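Side-chain contacts in L-ribulose 3-epimerase (Mesorhizobium loti, PDB 3VYL), which epimerises ketoses at C3, interconverting L-ribulose with its epimer most efficiently, and carries a manganese ion in a TIM-barrel active site: residues 9-14 with 21-26; 86-91 with 131-136; 124-129 with 164-169; 212-217 with 270-275. All blocks are in the same frame, centred on the assembly; numbering follows the deposited sequence.

Contact 1 of 4, residues 9-14 with 21-26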
loop_
_atom_site.group_PDB
_atom_site.type_symbol
_atom_site.label_atom_id
_atom_site.label_comp_id
_atom_site.label_asym_id
_atom_site.label_seq_id
_atom_site.Cartn_x
_atom_site.Cartn_y
_atom_site.Cartn_z
ATOM N N PHE A 9 17.188 23.605 -9.688
ATOM C CA PHE A 9 18.306 23.043 -8.942
ATOM C C PHE A 9 18.530 21.558 -9.175
ATOM O O PHE A 9 19.492 21.009 -8.657
ATOM C CB PHE A 9 18.193 23.345 -7.446
ATOM C CG PHE A 9 18.333 24.805 -7.097
ATOM C CD1 PHE A 9 18.694 25.751 -8.058
ATOM C CD2 PHE A 9 18.129 25.230 -5.792
ATOM C CE1 PHE A 9 18.826 27.092 -7.725
ATOM C CE2 PHE A 9 18.261 26.569 -5.454
ATOM C CZ PHE A 9 18.612 27.500 -6.423
ATOM N N VAL A 10 17.648 20.908 -9.931
ATOM C CA VAL A 10 17.917 19.558 -10.436
ATOM C C VAL A 10 19.053 19.657 -11.452
ATOM O O VAL A 10 19.845 18.728 -11.609
ATOM C CB VAL A 10 16.679 18.934 -11.137
ATOM C CG1 VAL A 10 17.035 17.616 -11.820
ATOM C CG2 VAL A 10 15.525 18.739 -10.161
ATOM N N TRP A 11 19.126 20.792 -12.141
ATOM C CA TRP A 11 20.098 20.991 -13.212
ATOM C C TRP A 11 21.334 21.762 -12.769
ATOM O O TRP A 11 22.451 21.266 -12.904
ATOM C CB TRP A 11 19.434 21.708 -14.382
ATOM C CG TRP A 11 18.219 21.032 -14.980
ATOM C CD1 TRP A 11 16.927 21.546 -15.068
ATOM C CD2 TRP A 11 18.148 19.717 -15.631
ATOM N NE1 TRP A 11 16.096 20.664 -15.700
ATOM C CE2 TRP A 11 16.766 19.552 -16.068
ATOM C CE3 TRP A 11 19.059 18.705 -15.888
ATOM C CZ2 TRP A 11 16.334 18.417 -16.726
ATOM C CZ3 TRP A 11 18.612 17.562 -16.555
ATOM C CH2 TRP A 11 17.278 17.428 -16.966
ATOM N N SER A 12 21.133 22.982 -12.259
ATOM C CA SER A 12 22.217 23.870 -11.837
ATOM C C SER A 12 21.757 24.882 -10.788
ATOM O O SER A 12 20.595 25.280 -10.771
ATOM C CB SER A 12 22.797 24.621 -13.036
ATOM O OG SER A 12 23.556 25.751 -12.614
ATOM N N ALA A 13 22.679 25.300 -9.926
ATOM C CA ALA A 13 22.381 26.301 -8.900
ATOM C C ALA A 13 22.962 27.644 -9.299
ATOM O O ALA A 13 22.840 28.628 -8.569
ATOM C CB ALA A 13 22.931 25.870 -7.547
ATOM N N SER A 14 23.587 27.675 -10.468
ATOM C CA SER A 14 24.276 28.868 -10.922
ATOM C C SER A 14 23.350 29.799 -11.682
ATOM O O SER A 14 22.413 29.347 -12.341
ATOM C CB SER A 14 25.470 28.500 -11.801
ATOM O OG SER A 14 25.782 29.575 -12.675
ATOM N N GLU A 21 20.698 29.047 -19.449
ATOM C CA GLU A 21 20.390 28.585 -20.785
ATOM C C GLU A 21 20.305 27.060 -20.791
ATOM O O GLU A 21 19.341 26.479 -21.297
ATOM C CB GLU A 21 21.521 29.014 -21.710
ATOM C CG GLU A 21 21.106 29.916 -22.844
ATOM C CD GLU A 21 21.729 29.489 -24.159
ATOM O OE1 GLU A 21 22.474 30.294 -24.763
ATOM O OE2 GLU A 21 21.475 28.336 -24.582
ATOM N N ARG A 22 21.334 26.420 -20.238
ATOM C CA ARG A 22 21.383 24.963 -20.117
ATOM C C ARG A 22 20.187 24.399 -19.337
ATOM O O ARG A 22 19.544 23.445 -19.783
ATOM C CB ARG A 22 22.700 24.529 -19.476
ATOM C CG ARG A 22 23.715 24.035 -20.483
ATOM C CD ARG A 22 23.816 22.520 -20.458
ATOM N NE ARG A 22 23.819 21.957 -21.808
ATOM C CZ ARG A 22 24.069 20.682 -22.101
ATOM N NH1 ARG A 22 24.366 19.809 -21.145
ATOM N NH2 ARG A 22 24.029 20.283 -23.361
ATOM N N THR A 23 19.894 24.999 -18.185
ATOM C CA THR A 23 18.755 24.602 -17.372
ATOM C C THR A 23 17.500 24.474 -18.246
ATOM O O THR A 23 16.844 23.432 -18.265
ATOM C CB THR A 23 18.565 25.589 -16.203
ATOM O OG1 THR A 23 19.731 25.553 -15.378
ATOM C CG2 THR A 23 17.383 25.223 -15.349
ATOM N N LEU A 24 17.211 25.529 -19.000
ATOM C CA LEU A 24 16.077 25.581 -19.916
ATOM C C LEU A 24 16.087 24.485 -20.987
ATOM O O LEU A 24 15.095 23.796 -21.172
ATOM C CB LEU A 24 15.999 26.969 -20.562
ATOM C CG LEU A 24 15.236 28.089 -19.835
ATOM C CD1 LEU A 24 15.170 27.907 -18.322
ATOM C CD2 LEU A 24 15.798 29.460 -20.196
ATOM N N ALA A 25 17.199 24.316 -21.687
ATOM C CA ALA A 25 17.276 23.303 -22.744
ATOM C C ALA A 25 17.153 21.884 -22.185
ATOM O O ALA A 25 16.605 20.982 -22.847
ATOM C CB ALA A 25 18.564 23.453 -23.547
ATOM N N ASN A 26 17.678 21.685 -20.976
ATOM C CA ASN A 26 17.567 20.402 -20.303
ATOM C C ASN A 26 16.120 20.131 -19.906
ATOM O O ASN A 26 15.606 19.047 -20.170
ATOM C CB ASN A 26 18.518 20.321 -19.106
ATOM C CG ASN A 26 19.965 20.133 -19.526
ATOM O OD1 ASN A 26 20.331 20.417 -20.667
ATOM N ND2 ASN A 26 20.794 19.650 -18.609
#
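The indole of Trp11 lies with one face against helix 17-30, and Asn26 crosses that face obliquely. Asn26 CB sits over the middle of the six-membered ring, 3.4 Å from its centroid and only 6° off the ring normal, a CH-pi contact. The amide plane is turned 80° to the indole, so it does not stack on the ring; ND2 is on the ring side, beside the rim, 3.4 Å from Trp11 CE3. The five-membered part of the indole belongs to Thr23, one turn earlier: Trp11 CD1 is 3.7 Å from Thr23 O and equally close to the methyl CG2. In this TIM barrel, residues 9-14 form the loop that leaves strand 4-7 and leads into helix 17-30, so the tryptophan ties a beta-alpha loop to the helix it precedes. Thr23 CG2 can face the ring because it is anti to the backbone N, while OG1, on the other branch, hydrogen bonds to Glu19 O. Helix 266-292 also touches the indole through Asn266, Met267 and Ala270. Ser12 reaches helix 17-30 more loosely with its CB, and its OG accepts from Ser14 N at 2.9 Å, closing an ST turn.

Contact 2 of 4, residues 86-91 with 131-136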
loop_
_atom_site.group_PDB
_atom_site.type_symbol
_atom_site.label_atom_id
_atom_site.label_comp_id
_atom_site.label_asym_id
_atom_site.label_seq_id
_atom_site.Cartn_x
_atom_site.Cartn_y
_atom_site.Cartn_z
ATOM N N GLU A 86 10.715 42.929 2.500
ATOM C CA GLU A 86 11.472 43.442 1.354
ATOM C C GLU A 86 11.983 42.335 0.427
ATOM O O GLU A 86 12.066 42.538 -0.791
ATOM C CB GLU A 86 12.605 44.392 1.791
ATOM C CG GLU A 86 13.358 45.095 0.647
ATOM C CD GLU A 86 12.473 45.944 -0.277
ATOM O OE1 GLU A 86 11.372 46.393 0.141
ATOM O OE2 GLU A 86 12.893 46.178 -1.436
ATOM N N ILE A 87 12.320 41.173 0.993
ATOM C CA ILE A 87 12.693 40.016 0.170
ATOM C C ILE A 87 11.466 39.516 -0.603
ATOM O O ILE A 87 11.561 39.194 -1.794
ATOM C CB ILE A 87 13.327 38.872 0.994
ATOM C CG1 ILE A 87 14.745 39.261 1.434
ATOM C CG2 ILE A 87 13.380 37.581 0.175
ATOM C CD1 ILE A 87 15.230 38.544 2.674
ATOM N N LEU A 88 10.323 39.474 0.082
ATOM C CA LEU A 88 9.052 39.094 -0.533
ATOM C C LEU A 88 8.683 39.991 -1.719
ATOM O O LEU A 88 8.407 39.489 -2.823
ATOM C CB LEU A 88 7.941 39.095 0.520
ATOM C CG LEU A 88 7.458 37.782 1.152
ATOM C CD1 LEU A 88 8.498 36.673 1.132
ATOM C CD2 LEU A 88 6.979 38.046 2.570
ATOM N N ASN A 89 8.706 41.309 -1.488
ATOM C CA ASN A 89 8.369 42.305 -2.512
ATOM C C ASN A 89 9.262 42.198 -3.746
ATOM O O ASN A 89 8.795 42.349 -4.882
ATOM C CB ASN A 89 8.434 43.722 -1.942
ATOM C CG ASN A 89 7.258 44.053 -1.037
ATOM O OD1 ASN A 89 6.122 43.642 -1.284
ATOM N ND2 ASN A 89 7.526 44.819 0.012
ATOM N N GLN A 90 10.542 41.921 -3.516
ATOM C CA GLN A 90 11.496 41.790 -4.605
ATOM C C GLN A 90 11.217 40.529 -5.419
ATOM O O GLN A 90 11.208 40.563 -6.647
ATOM C CB GLN A 90 12.919 41.793 -4.051
ATOM C CG GLN A 90 13.965 42.329 -5.019
ATOM C CD GLN A 90 15.327 42.513 -4.366
ATOM O OE1 GLN A 90 15.434 42.639 -3.140
ATOM N NE2 GLN A 90 16.378 42.528 -5.185
ATOM N N THR A 91 10.960 39.425 -4.723
ATOM C CA THR A 91 10.645 38.138 -5.353
ATOM C C THR A 91 9.401 38.214 -6.243
ATOM O O THR A 91 9.340 37.582 -7.303
ATOM C CB THR A 91 10.462 37.028 -4.291
ATOM O OG1 THR A 91 11.562 37.061 -3.372
ATOM C CG2 THR A 91 10.391 35.641 -4.944
ATOM N N ALA A 131 -0.911 38.867 4.700
ATOM C CA ALA A 131 -2.141 39.539 4.268
ATOM C C ALA A 131 -1.838 40.777 3.406
ATOM O O ALA A 131 -2.527 41.028 2.413
ATOM C CB ALA A 131 -2.993 39.921 5.474
ATOM N N LYS A 132 -0.803 41.531 3.780
ATOM C CA LYS A 132 -0.430 42.742 3.046
ATOM C C LYS A 132 0.360 42.449 1.775
ATOM O O LYS A 132 0.107 43.044 0.721
ATOM C CB LYS A 132 0.358 43.699 3.938
ATOM C CG LYS A 132 -0.479 44.360 5.021
ATOM C CD LYS A 132 0.045 45.752 5.346
ATOM C CE LYS A 132 1.331 45.722 6.161
ATOM N NZ LYS A 132 1.127 45.123 7.511
ATOM N N VAL A 133 1.315 41.532 1.879
ATOM C CA VAL A 133 2.191 41.210 0.764
ATOM C C VAL A 133 1.398 40.540 -0.359
ATOM O O VAL A 133 1.793 40.593 -1.535
ATOM C CB VAL A 133 3.359 40.325 1.232
ATOM C CG1 VAL A 133 4.329 40.051 0.094
ATOM C CG2 VAL A 133 4.082 40.987 2.397
ATOM N N ALA A 134 0.270 39.928 0.010
ATOM C CA ALA A 134 -0.654 39.320 -0.953
ATOM C C ALA A 134 -1.311 40.361 -1.855
ATOM O O ALA A 134 -1.514 40.117 -3.052
ATOM C CB ALA A 134 -1.709 38.500 -0.228
ATOM N N GLU A 135 -1.639 41.518 -1.281
ATOM C CA GLU A 135 -2.160 42.636 -2.075
ATOM C C GLU A 135 -1.139 43.099 -3.109
ATOM O O GLU A 135 -1.488 43.294 -4.281
ATOM C CB GLU A 135 -2.617 43.806 -1.193
ATOM C CG GLU A 135 -3.783 43.497 -0.254
ATOM C CD GLU A 135 -4.919 42.731 -0.929
ATOM O OE1 GLU A 135 -5.349 43.120 -2.048
ATOM O OE2 GLU A 135 -5.388 41.734 -0.332
ATOM N N THR A 136 0.119 43.247 -2.680
ATOM C CA THR A 136 1.210 43.606 -3.587
ATOM C C THR A 136 1.285 42.577 -4.699
ATOM O O THR A 136 1.428 42.926 -5.877
ATOM C CB THR A 136 2.572 43.647 -2.869
ATOM O OG1 THR A 136 2.577 44.689 -1.887
ATOM C CG2 THR A 136 3.708 43.881 -3.862
#
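Leu88 meets Val133 along most of its length, and the two side chains cross at about a right angle. Its CB starts the contact, 3.8 Å from Val133 CG1. The next atom, CG, stays close to the same methyl at 4.0 Å. At the tip, CD2 lies 4.1 Å from Val133 CG2, with CG1 at a similar distance, so this end of the leucine faces both branches of the valine. Val133 presents CG1 to Leu88 by placing it anti to its backbone N (chi1 -177°). These residues lie on helices 78-98 and 120-139, which follow strands 60-66 and 102-104 and are successive helices in the outer layer of the TIM barrel. Their local axes run in nearly the same sense, inclined at 22°, and approach to 10.2 Å, as expected where neighbouring beta-alpha units repeat round a barrel. One residue beyond the leucine, Asn89 leans across with its carbonyl: OD1 is 3.5 Å from Thr136 CG2, a van der Waals approach rather than a hydrogen bond. The same oxygen, Asn89 OD1, lies 4.2 Å from Val133 CG1. Ile92, further along helix 78-98, extends the apolar side of the interface by touching both Val133 and Thr136.

Contact 3 of 4, residues 124-129 with 164-169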
loop_
_atom_site.group_PDB
_atom_site.type_symbol
_atom_site.label_atom_id
_atom_site.label_comp_id
_atom_site.label_asym_id
_atom_site.label_seq_id
_atom_site.Cartn_x
_atom_site.Cartn_y
_atom_site.Cartn_z
ATOM N N ASN A 124 0.268 35.182 14.349
ATOM C CA ASN A 124 -0.465 36.402 13.981
ATOM C C ASN A 124 0.377 37.408 13.167
ATOM O O ASN A 124 -0.115 37.973 12.183
ATOM C CB ASN A 124 -1.108 37.064 15.216
ATOM C CG ASN A 124 -2.083 36.139 15.961
ATOM O OD1 ASN A 124 -2.782 35.304 15.363
ATOM N ND2 ASN A 124 -2.132 36.293 17.281
ATOM N N ARG A 125 1.637 37.605 13.562
ATOM C CA ARG A 125 2.555 38.498 12.840
ATOM C C ARG A 125 2.687 38.098 11.375
ATOM O O ARG A 125 2.496 38.923 10.472
ATOM C CB ARG A 125 3.948 38.518 13.485
ATOM C CG ARG A 125 4.060 39.291 14.789
ATOM C CD ARG A 125 5.519 39.545 15.165
ATOM N NE ARG A 125 6.186 38.367 15.730
ATOM C CZ ARG A 125 6.160 38.014 17.014
ATOM N NH1 ARG A 125 5.491 38.727 17.898
ATOM N NH2 ARG A 125 6.799 36.926 17.414
ATOM N N SER A 126 3.012 36.825 11.157
ATOM C CA SER A 126 3.188 36.272 9.815
ATOM C C SER A 126 1.917 36.422 8.975
ATOM O O SER A 126 1.968 36.853 7.816
ATOM C CB SER A 126 3.613 34.800 9.895
ATOM O OG SER A 126 4.051 34.336 8.628
ATOM N N ALA A 127 0.785 36.069 9.579
ATOM C CA ALA A 127 -0.523 36.247 8.962
ATOM C C ALA A 127 -0.745 37.716 8.583
ATOM O O ALA A 127 -0.997 38.034 7.411
ATOM C CB ALA A 127 -1.619 35.747 9.894
ATOM N N ALA A 128 -0.606 38.603 9.570
ATOM C CA ALA A 128 -0.804 40.041 9.361
ATOM C C ALA A 128 0.066 40.558 8.228
ATOM O O ALA A 128 -0.417 41.268 7.346
ATOM C CB ALA A 128 -0.552 40.818 10.643
ATOM N N ALA A 129 1.335 40.165 8.226
ATOM C CA ALA A 129 2.268 40.643 7.219
ATOM C C ALA A 129 1.963 40.089 5.835
ATOM O O ALA A 129 1.987 40.837 4.842
ATOM C CB ALA A 129 3.701 40.331 7.617
ATOM N N LEU A 164 -4.460 25.907 6.042
ATOM C CA LEU A 164 -5.875 26.275 5.921
ATOM C C LEU A 164 -6.300 27.279 6.989
ATOM O O LEU A 164 -6.830 28.335 6.665
ATOM C CB LEU A 164 -6.739 25.019 5.996
ATOM C CG LEU A 164 -7.292 24.320 4.749
ATOM C CD1 LEU A 164 -6.696 24.805 3.432
ATOM C CD2 LEU A 164 -7.148 22.813 4.884
ATOM N N ALA A 165 -6.039 26.948 8.249
ATOM C CA ALA A 165 -6.303 27.835 9.378
ATOM C C ALA A 165 -5.527 29.130 9.248
ATOM O O ALA A 165 -6.080 30.222 9.425
ATOM C CB ALA A 165 -5.939 27.152 10.687
ATOM N N PHE A 166 -4.238 29.005 8.944
ATOM C CA PHE A 166 -3.390 30.171 8.768
ATOM C C PHE A 166 -3.952 31.095 7.686
ATOM O O PHE A 166 -4.112 32.286 7.928
ATOM C CB PHE A 166 -1.957 29.757 8.445
ATOM C CG PHE A 166 -1.010 30.907 8.342
ATOM C CD1 PHE A 166 -0.392 31.421 9.482
ATOM C CD2 PHE A 166 -0.734 31.485 7.110
ATOM C CE1 PHE A 166 0.493 32.483 9.392
ATOM C CE2 PHE A 166 0.150 32.544 7.015
ATOM C CZ PHE A 166 0.760 33.041 8.159
ATOM N N ILE A 167 -4.249 30.538 6.511
ATOM C CA ILE A 167 -4.847 31.293 5.418
ATOM C C ILE A 167 -6.132 31.981 5.878
ATOM O O ILE A 167 -6.324 33.183 5.648
ATOM C CB ILE A 167 -5.136 30.398 4.203
ATOM C CG1 ILE A 167 -3.819 29.983 3.536
ATOM C CG2 ILE A 167 -6.042 31.128 3.221
ATOM C CD1 ILE A 167 -3.979 29.090 2.326
ATOM N N GLU A 168 -6.985 31.212 6.552
ATOM C CA GLU A 168 -8.211 31.714 7.153
ATOM C C GLU A 168 -7.930 33.000 7.924
ATOM O O GLU A 168 -8.621 33.996 7.736
ATOM C CB GLU A 168 -8.775 30.649 8.090
ATOM C CG GLU A 168 -10.285 30.535 8.142
ATOM C CD GLU A 168 -10.731 29.259 8.845
ATOM O OE1 GLU A 168 -11.690 29.320 9.654
ATOM O OE2 GLU A 168 -10.115 28.192 8.597
ATOM N N ASP A 169 -6.895 32.977 8.766
ATOM C CA ASP A 169 -6.503 34.126 9.593
ATOM C C ASP A 169 -5.983 35.336 8.812
ATOM O O ASP A 169 -6.064 36.463 9.307
ATOM C CB ASP A 169 -5.471 33.707 10.644
ATOM C CG ASP A 169 -6.049 32.771 11.685
ATOM O OD1 ASP A 169 -7.264 32.491 11.628
ATOM O OD2 ASP A 169 -5.292 32.309 12.565
#
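Phe166 lays the far end of its ring over the backbone of helix 120-139, where CZ lies 3.3 Å from Ala127 N and 3.5 Å from Ala127 CA. The two segments belong to consecutive outer helices of the TIM barrel, 120-139 and 160-170, with strand 143-147 between them in the chain; their local axes are inclined at 58° and come within 9.4 Å of each other. With CG anti to the backbone N (chi1 -176°), the phenyl extends from helix 160-170 into the angle between the helices. It meets Ala127 N and Ser126 OG obliquely, and its CE1 rests 3.9 Å from Ala127 CB. The residues the ring meets on helix 120-139, Ser126 and Ala127, are both small. Ser126 adds its CB, 3.8 Å from Phe166 CZ, while its OG hydrogen bonds to Ser108 O. Trp123 packs edge-to-face with the same phenyl, and its NE1 also hydrogen bonds to Asp169 OD2, so Trp123 touches both the phenyl and the carboxylate of helix 160-170. That carboxylate oxygen makes a salt bridge to Lys296 of the second subunit, so helix 160-170 takes part in the assembly. The CB of Asp169 lies 4.4 Å from Ala127 CB.

Contact 4 of 4, residues 212-217 with 270-275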
loop_
_atom_site.group_PDB
_atom_site.type_symbol
_atom_site.label_atom_id
_atom_site.label_comp_id
_atom_site.label_asym_id
_atom_site.label_seq_id
_atom_site.Cartn_x
_atom_site.Cartn_y
_atom_site.Cartn_z
ATOM N N ARG A 212 13.846 12.030 -1.345
ATOM C CA ARG A 212 14.137 13.087 -2.314
ATOM C C ARG A 212 14.964 12.632 -3.520
ATOM O O ARG A 212 15.524 13.453 -4.237
ATOM C CB ARG A 212 14.771 14.306 -1.626
ATOM C CG ARG A 212 13.834 15.485 -1.432
ATOM C CD ARG A 212 14.222 16.276 -0.186
ATOM N NE ARG A 212 13.569 17.596 -0.027
ATOM C CZ ARG A 212 12.644 18.093 -0.839
ATOM N NH1 ARG A 212 12.231 17.388 -1.891
ATOM N NH2 ARG A 212 12.122 19.289 -0.593
ATOM N N GLY A 213 15.031 11.330 -3.757
ATOM C CA GLY A 213 15.714 10.820 -4.947
ATOM C C GLY A 213 14.769 10.528 -6.098
ATOM O O GLY A 213 13.792 11.252 -6.305
ATOM N N PHE A 214 15.062 9.468 -6.849
ATOM C CA PHE A 214 14.176 9.024 -7.920
ATOM C C PHE A 214 12.771 8.743 -7.373
ATOM O O PHE A 214 12.602 8.134 -6.300
ATOM C CB PHE A 214 14.686 7.729 -8.558
ATOM C CG PHE A 214 15.678 7.917 -9.676
ATOM C CD1 PHE A 214 17.050 7.947 -9.423
ATOM C CD2 PHE A 214 15.253 7.982 -10.995
ATOM C CE1 PHE A 214 17.969 8.076 -10.465
ATOM C CE2 PHE A 214 16.168 8.112 -12.041
ATOM C CZ PHE A 214 17.525 8.155 -11.778
ATOM N N LEU A 215 11.769 9.178 -8.131
ATOM C CA LEU A 215 10.376 8.837 -7.881
ATOM C C LEU A 215 10.146 7.335 -7.959
ATOM O O LEU A 215 10.676 6.675 -8.840
ATOM C CB LEU A 215 9.503 9.559 -8.891
ATOM C CG LEU A 215 8.913 10.931 -8.525
ATOM C CD1 LEU A 215 9.663 11.693 -7.432
ATOM C CD2 LEU A 215 8.742 11.758 -9.793
ATOM N N GLY A 216 9.378 6.804 -7.001
ATOM C CA GLY A 216 9.018 5.377 -6.938
ATOM C C GLY A 216 10.098 4.547 -6.297
ATOM O O GLY A 216 10.023 3.335 -6.217
ATOM N N THR A 217 11.112 5.220 -5.812
ATOM C CA THR A 217 12.311 4.568 -5.322
ATOM C C THR A 217 12.346 4.649 -3.778
ATOM O O THR A 217 13.312 4.255 -3.123
ATOM C CB THR A 217 13.509 5.206 -6.070
ATOM O OG1 THR A 217 14.041 4.251 -6.987
ATOM C CG2 THR A 217 14.575 5.675 -5.176
ATOM N N ALA A 270 15.368 13.148 -14.635
ATOM C CA ALA A 270 14.267 14.013 -15.078
ATOM C C ALA A 270 13.292 13.312 -16.042
ATOM O O ALA A 270 12.077 13.320 -15.812
ATOM C CB ALA A 270 14.798 15.302 -15.676
ATOM N N LYS A 271 13.826 12.704 -17.100
ATOM C CA LYS A 271 13.017 11.927 -18.038
ATOM C C LYS A 271 12.156 10.905 -17.295
ATOM O O LYS A 271 10.967 10.743 -17.601
ATOM C CB LYS A 271 13.891 11.195 -19.062
ATOM C CG LYS A 271 14.480 12.054 -20.175
ATOM C CD LYS A 271 15.098 11.170 -21.255
ATOM C CE LYS A 271 15.939 11.963 -22.249
ATOM N NZ LYS A 271 15.160 12.937 -23.063
ATOM N N HIS A 272 12.759 10.222 -16.321
ATOM C CA HIS A 272 12.044 9.237 -15.499
ATOM C C HIS A 272 10.940 9.877 -14.699
ATOM O O HIS A 272 9.821 9.363 -14.635
ATOM C CB HIS A 272 13.005 8.522 -14.567
ATOM C CG HIS A 272 12.335 7.567 -13.617
ATOM N ND1 HIS A 272 11.801 7.965 -12.441
ATOM C CD2 HIS A 272 12.133 6.194 -13.694
ATOM C CE1 HIS A 272 11.293 6.899 -11.806
ATOM N NE2 HIS A 272 11.499 5.818 -12.572
ATOM N N ALA A 273 11.241 11.011 -14.087
ATOM C CA ALA A 273 10.253 11.712 -13.296
ATOM C C ALA A 273 9.113 12.173 -14.188
ATOM O O ALA A 273 7.959 12.204 -13.757
ATOM C CB ALA A 273 10.882 12.887 -12.574
ATOM N N ARG A 274 9.441 12.515 -15.433
ATOM C CA ARG A 274 8.441 12.970 -16.399
ATOM C C ARG A 274 7.464 11.846 -16.759
ATOM O O ARG A 274 6.252 12.070 -16.797
ATOM C CB ARG A 274 9.102 13.522 -17.668
ATOM C CG ARG A 274 8.143 14.267 -18.592
ATOM C CD ARG A 274 7.410 15.369 -17.842
ATOM N NE ARG A 274 6.251 15.906 -18.558
ATOM C CZ ARG A 274 5.089 15.271 -18.729
ATOM N NH1 ARG A 274 4.915 14.036 -18.262
ATOM N NH2 ARG A 274 4.103 15.868 -19.390
ATOM N N ALA A 275 7.997 10.651 -17.017
ATOM C CA ALA A 275 7.173 9.506 -17.363
ATOM C C ALA A 275 6.319 9.085 -16.166
ATOM O O ALA A 275 5.139 8.739 -16.326
ATOM C CB ALA A 275 8.036 8.348 -17.837
HETATM O O HOH W 1 12.314 10.108 -10.749
#
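His272 ND1 and Leu215 N share one water, each 2.8 Å from its oxygen. The water accepts from the amide, which settles the direction of that bond and gives the loop N-H a partner at the helix surface. At the neighbouring ring atom, His272 CE1 points toward the main chain: Leu215 O lies close to the imidazole plane at its edge. Phe214 approaches differently, over a face. Its CD2 stands 3.7 Å from His272 ND1, offset toward the rim, and the ring planes are 81° apart with centroids separated by 5.4 Å, so the phenyl edge meets the imidazole face in a T-shaped pair. His272 CG, anti to the backbone N (chi1 176°), carries the imidazole out from helix 266-292 to where both the water and the phenyl can be met. The side chain of Leu215 packs through CD2 on Ala273 CB at 3.7 Å, and the leucine also touches Phe240 of strand 238-240.

Residues 214-217 form a type II beta turn within the long loop between strand 202-207 and helix 222-231, on the manganese side of the TIM barrel; the side chain of Leu215 is about 11 Å from the bound manganese. Gly216 holds the third position of the turn with a positive phi of 83°. His272 NE2 hydrogen bonds to Thr283 OG1 of the third subunit, and Phe214 packs on Arg286 of that subunit. With a water at ND1 and a threonine hydroxyl at NE2, both imidazole nitrogens are engaged, which probably fixes the ring's rotation and couples this active-site-side loop to the subunit interface.

The four contacts lie round one eight-stranded TIM barrel. Along the chain contact 1 closes first, contacts 2 and 3 alternate, and contact 4 comes last. Contacts 2 and 3, centres 14 Å apart, share helix 120-139, which packs against helix 78-98 in one and helix 160-170 in the other. Contacts 1 and 4, 17 Å between centres, meet where Trp11 CH2 lies 3.5 Å from Ala270 CB, joining the loop after the first strand to helix 266-292, which follows the last: this is where the barrel closes. Centres of one pair lie 27 to 34 Å from those of the other. Contacts 3 and 4, opposite across the chain's centre, touch the second subunit and the third and fourth respectively.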